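Local coordinates for protein endo-1,3-beta-glucanase, family GH16 (Zobellia galactanivorans, PDB 5FUI) that binds the beta-1,3-glucan laminarin as the C-terminal family 6 carbohydrate-binding module of a marine laminarinase, at residues 41-52 against 110-121. Residues are numbered along the deposited sequence; the frame is centred on the assembly and turned at random.
Sequences NGSWMSYPGINF and GTYQFGLYSISG. With APY (2-aminomethyl-pyridine), chain C.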
# COMPACT_ATOMS: atom_id res chain seq x y z
N ASN A 41 13.10 -1.73 6.15
CA ASN A 41 13.39 -0.35 5.72
C ASN A 41 13.90 -0.47 4.27
O ASN A 41 14.81 -1.27 4.01
CB ASN A 41 14.54 0.21 6.57
CG ASN A 41 14.15 0.51 8.00
OD1 ASN A 41 13.15 0.07 8.49
ND2 ASN A 41 14.93 1.38 8.66
N GLY A 42 13.41 0.38 3.37
CA GLY A 42 13.91 0.40 2.02
C GLY A 42 13.33 -0.62 1.07
O GLY A 42 13.57 -0.58 -0.16
N SER A 43 12.50 -1.57 1.59
CA SER A 43 11.64 -2.40 0.72
C SER A 43 10.61 -1.52 -0.01
O SER A 43 10.26 -0.45 0.45
CB SER A 43 10.86 -3.36 1.60
OG SER A 43 11.74 -4.22 2.31
N TRP A 44 10.16 -1.99 -1.18
CA TRP A 44 9.12 -1.32 -1.89
C TRP A 44 8.41 -2.21 -2.85
O TRP A 44 8.89 -3.35 -3.16
CB TRP A 44 9.63 -0.04 -2.64
CG TRP A 44 10.84 -0.33 -3.55
CD1 TRP A 44 12.19 -0.23 -3.26
CD2 TRP A 44 10.76 -0.87 -4.93
NE1 TRP A 44 12.96 -0.63 -4.35
CE2 TRP A 44 12.13 -1.07 -5.37
CE3 TRP A 44 9.69 -1.29 -5.77
CZ2 TRP A 44 12.42 -1.60 -6.60
CZ3 TRP A 44 10.03 -1.78 -7.07
CH2 TRP A 44 11.36 -1.91 -7.44
N MET A 45 7.28 -1.74 -3.36
CA MET A 45 6.50 -2.49 -4.36
C MET A 45 5.98 -1.50 -5.36
O MET A 45 5.58 -0.38 -4.97
CB MET A 45 5.35 -3.22 -3.71
CG MET A 45 5.71 -4.25 -2.67
SD MET A 45 5.87 -3.52 -0.95
CE MET A 45 4.18 -3.41 -0.52
N SER A 46 5.85 -1.90 -6.61
CA SER A 46 5.37 -0.99 -7.65
C SER A 46 4.25 -1.69 -8.46
O SER A 46 4.43 -2.81 -8.91
CB SER A 46 6.56 -0.63 -8.56
OG SER A 46 6.26 0.19 -9.65
N TYR A 47 3.17 -0.95 -8.73
CA TYR A 47 1.95 -1.47 -9.41
C TYR A 47 1.68 -0.60 -10.65
O TYR A 47 1.28 0.55 -10.55
CB TYR A 47 0.78 -1.34 -8.43
CG TYR A 47 1.01 -2.02 -7.11
CD1 TYR A 47 1.66 -1.35 -6.03
CD2 TYR A 47 0.63 -3.40 -6.92
CE1 TYR A 47 1.88 -2.00 -4.81
CE2 TYR A 47 0.86 -4.04 -5.69
CZ TYR A 47 1.55 -3.34 -4.65
OH TYR A 47 1.81 -3.90 -3.45
N PRO A 48 1.94 -1.12 -11.86
CA PRO A 48 1.71 -0.31 -13.07
C PRO A 48 0.19 -0.23 -13.44
O PRO A 48 -0.64 -1.08 -13.06
CB PRO A 48 2.48 -1.07 -14.14
CG PRO A 48 2.25 -2.48 -13.74
CD PRO A 48 2.55 -2.42 -12.22
N GLY A 49 -0.11 0.81 -14.18
CA GLY A 49 -1.40 0.86 -14.84
C GLY A 49 -2.57 1.15 -13.96
O GLY A 49 -3.72 0.72 -14.21
N ILE A 50 -2.34 1.93 -12.89
CA ILE A 50 -3.46 2.25 -11.98
C ILE A 50 -4.20 3.52 -12.52
O ILE A 50 -3.58 4.65 -12.66
CB ILE A 50 -2.96 2.45 -10.51
CG1 ILE A 50 -2.19 1.22 -10.01
CG2 ILE A 50 -4.17 2.86 -9.67
CD1 ILE A 50 -2.91 -0.07 -10.28
N ASN A 51 -5.46 3.31 -12.86
CA ASN A 51 -6.22 4.38 -13.46
C ASN A 51 -7.04 5.19 -12.43
O ASN A 51 -7.72 4.60 -11.55
CB ASN A 51 -7.11 3.88 -14.64
CG ASN A 51 -7.84 5.05 -15.32
OD1 ASN A 51 -7.23 5.85 -16.04
ND2 ASN A 51 -9.14 5.17 -15.05
N PHE A 52 -6.91 6.55 -12.48
CA PHE A 52 -7.69 7.50 -11.71
C PHE A 52 -8.53 8.16 -12.78
O PHE A 52 -8.04 9.02 -13.53
CB PHE A 52 -6.75 8.46 -10.98
CG PHE A 52 -5.90 7.81 -9.92
CD1 PHE A 52 -4.72 7.06 -10.29
CD2 PHE A 52 -6.29 7.87 -8.55
CE1 PHE A 52 -3.92 6.46 -9.30
CE2 PHE A 52 -5.46 7.28 -7.57
CZ PHE A 52 -4.30 6.60 -7.93
N GLY A 110 -5.65 10.20 -14.79
CA GLY A 110 -4.62 9.62 -15.62
C GLY A 110 -4.40 8.18 -15.22
O GLY A 110 -5.08 7.67 -14.31
N THR A 111 -3.44 7.52 -15.86
CA THR A 111 -3.06 6.18 -15.52
C THR A 111 -1.58 6.22 -15.15
O THR A 111 -0.77 6.77 -15.94
CB THR A 111 -3.24 5.22 -16.75
OG1 THR A 111 -4.65 5.20 -17.02
CG2 THR A 111 -2.78 3.78 -16.40
N TYR A 112 -1.25 5.69 -13.97
CA TYR A 112 0.04 5.87 -13.35
C TYR A 112 0.60 4.58 -12.79
O TYR A 112 -0.13 3.66 -12.40
CB TYR A 112 -0.08 6.89 -12.14
CG TYR A 112 -0.72 8.20 -12.53
CD1 TYR A 112 0.00 9.16 -13.16
CD2 TYR A 112 -2.01 8.51 -12.22
CE1 TYR A 112 -0.55 10.37 -13.48
CE2 TYR A 112 -2.61 9.72 -12.54
CZ TYR A 112 -1.89 10.65 -13.17
OH TYR A 112 -2.49 11.86 -13.51
N GLN A 113 1.92 4.57 -12.68
CA GLN A 113 2.62 3.56 -11.89
C GLN A 113 2.48 4.00 -10.42
O GLN A 113 2.92 5.09 -10.05
CB GLN A 113 4.10 3.46 -12.32
CG GLN A 113 4.96 2.49 -11.55
CD GLN A 113 6.37 2.37 -12.15
OE1 GLN A 113 6.56 1.64 -13.13
NE2 GLN A 113 7.38 3.08 -11.56
N PHE A 114 1.90 3.11 -9.60
CA PHE A 114 1.65 3.40 -8.17
C PHE A 114 2.69 2.71 -7.31
O PHE A 114 2.91 1.50 -7.49
CB PHE A 114 0.23 2.93 -7.88
CG PHE A 114 -0.25 3.13 -6.45
CD1 PHE A 114 -0.72 4.36 -6.00
CD2 PHE A 114 -0.29 2.05 -5.61
CE1 PHE A 114 -1.15 4.49 -4.68
CE2 PHE A 114 -0.74 2.18 -4.31
CZ PHE A 114 -1.14 3.40 -3.85
N GLY A 115 3.41 3.45 -6.43
CA GLY A 115 4.49 2.88 -5.68
C GLY A 115 4.25 2.99 -4.17
O GLY A 115 3.75 4.02 -3.71
N LEU A 116 4.63 1.94 -3.44
CA LEU A 116 4.65 1.97 -1.96
C LEU A 116 6.07 1.73 -1.50
O LEU A 116 6.71 0.80 -1.99
CB LEU A 116 3.74 0.81 -1.37
CG LEU A 116 2.28 0.97 -1.80
CD1 LEU A 116 1.48 -0.15 -1.14
CD2 LEU A 116 1.79 2.35 -1.41
N TYR A 117 6.57 2.62 -0.64
CA TYR A 117 7.96 2.52 -0.28
C TYR A 117 8.05 2.47 1.23
O TYR A 117 7.56 3.38 1.93
CB TYR A 117 8.67 3.82 -0.79
CG TYR A 117 10.15 3.65 -1.10
CD1 TYR A 117 11.04 3.33 -0.10
CD2 TYR A 117 10.63 3.74 -2.44
CE1 TYR A 117 12.42 3.16 -0.37
CE2 TYR A 117 11.96 3.59 -2.73
CZ TYR A 117 12.86 3.36 -1.70
OH TYR A 117 14.19 3.17 -2.06
N SER A 118 8.70 1.45 1.76
CA SER A 118 8.82 1.30 3.20
C SER A 118 9.89 2.22 3.78
O SER A 118 11.09 2.09 3.49
CB SER A 118 9.21 -0.14 3.50
OG SER A 118 9.31 -0.32 4.92
N ILE A 119 9.42 3.16 4.58
CA ILE A 119 10.32 4.03 5.35
C ILE A 119 10.81 3.31 6.58
O ILE A 119 12.03 3.38 6.90
CB ILE A 119 9.54 5.29 5.79
CG1 ILE A 119 9.18 6.08 4.50
CG2 ILE A 119 10.38 6.14 6.79
CD1 ILE A 119 8.12 7.18 4.81
N SER A 120 9.92 2.64 7.31
CA SER A 120 10.30 1.84 8.47
C SER A 120 9.56 0.47 8.28
O SER A 120 8.32 0.43 8.04
CB SER A 120 9.80 2.48 9.75
OG SER A 120 10.29 1.70 10.79
N GLY A 121 10.35 -0.62 8.28
CA GLY A 121 9.77 -1.93 8.09
C GLY A 121 8.98 -2.46 9.30
O GLY A 121 8.65 -1.73 10.25
N APY C . 7.98 4.45 -6.14
CM APY C . 8.06 3.23 -5.35
C2 APY C . 9.28 2.77 -6.13
C3 APY C . 10.53 2.98 -5.60
C4 APY C . 11.70 2.65 -6.32
C5 APY C . 11.56 2.18 -7.64
C6 APY C . 10.30 1.98 -8.18
N1 APY C . 9.19 2.32 -7.44
O HOH W 1 12.63 -0.54 10.99
O HOH W 2 6.76 2.74 -8.60
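Trp44 CB sits over one face of the Tyr117 ring, offset toward its rim, a CH-pi contact 4.2 Å from the ring centroid. The five-membered ring of Trp44 meets the Tyr117 ring obliquely, their planes 31° apart. The pyridine of 2-aminomethyl-pyridine lies over a face of the indole, with C4 3.8 Å above its plane, while ligand C3 comes to the edge of the Tyr117 ring, 3.3 Å from CD2. With chi1 at 53°, Trp44 CG stands between its own backbone N and carbonyl carbon, which turns a face of the indole to the pyridine. With an alanine in place of Trp44, the pyridine would probably lose the flat surface it lies over, and Tyr117 its neighbour CD1. Gly115 forms the floor, CA 3.6 Å from ligand CM, where any side chain would collide with the amine; Asp76 binds the ligand from the next strand. On the face turned to strands 10-14 and 124-131, Tyr47 CD1 lies at the edge of the Phe114 ring, and Phe52 CD1 meets the Tyr112 ring edge in plane, 3.6 Å from CD2. Backbone hydrogen bonds join the antiparallel strands, and a G1 beta bulge shifts the register by one residue where Gly49 and Ile50 face Tyr112. This CBM6 beta-sandwich arrangement is consistent with the family's concave-face site.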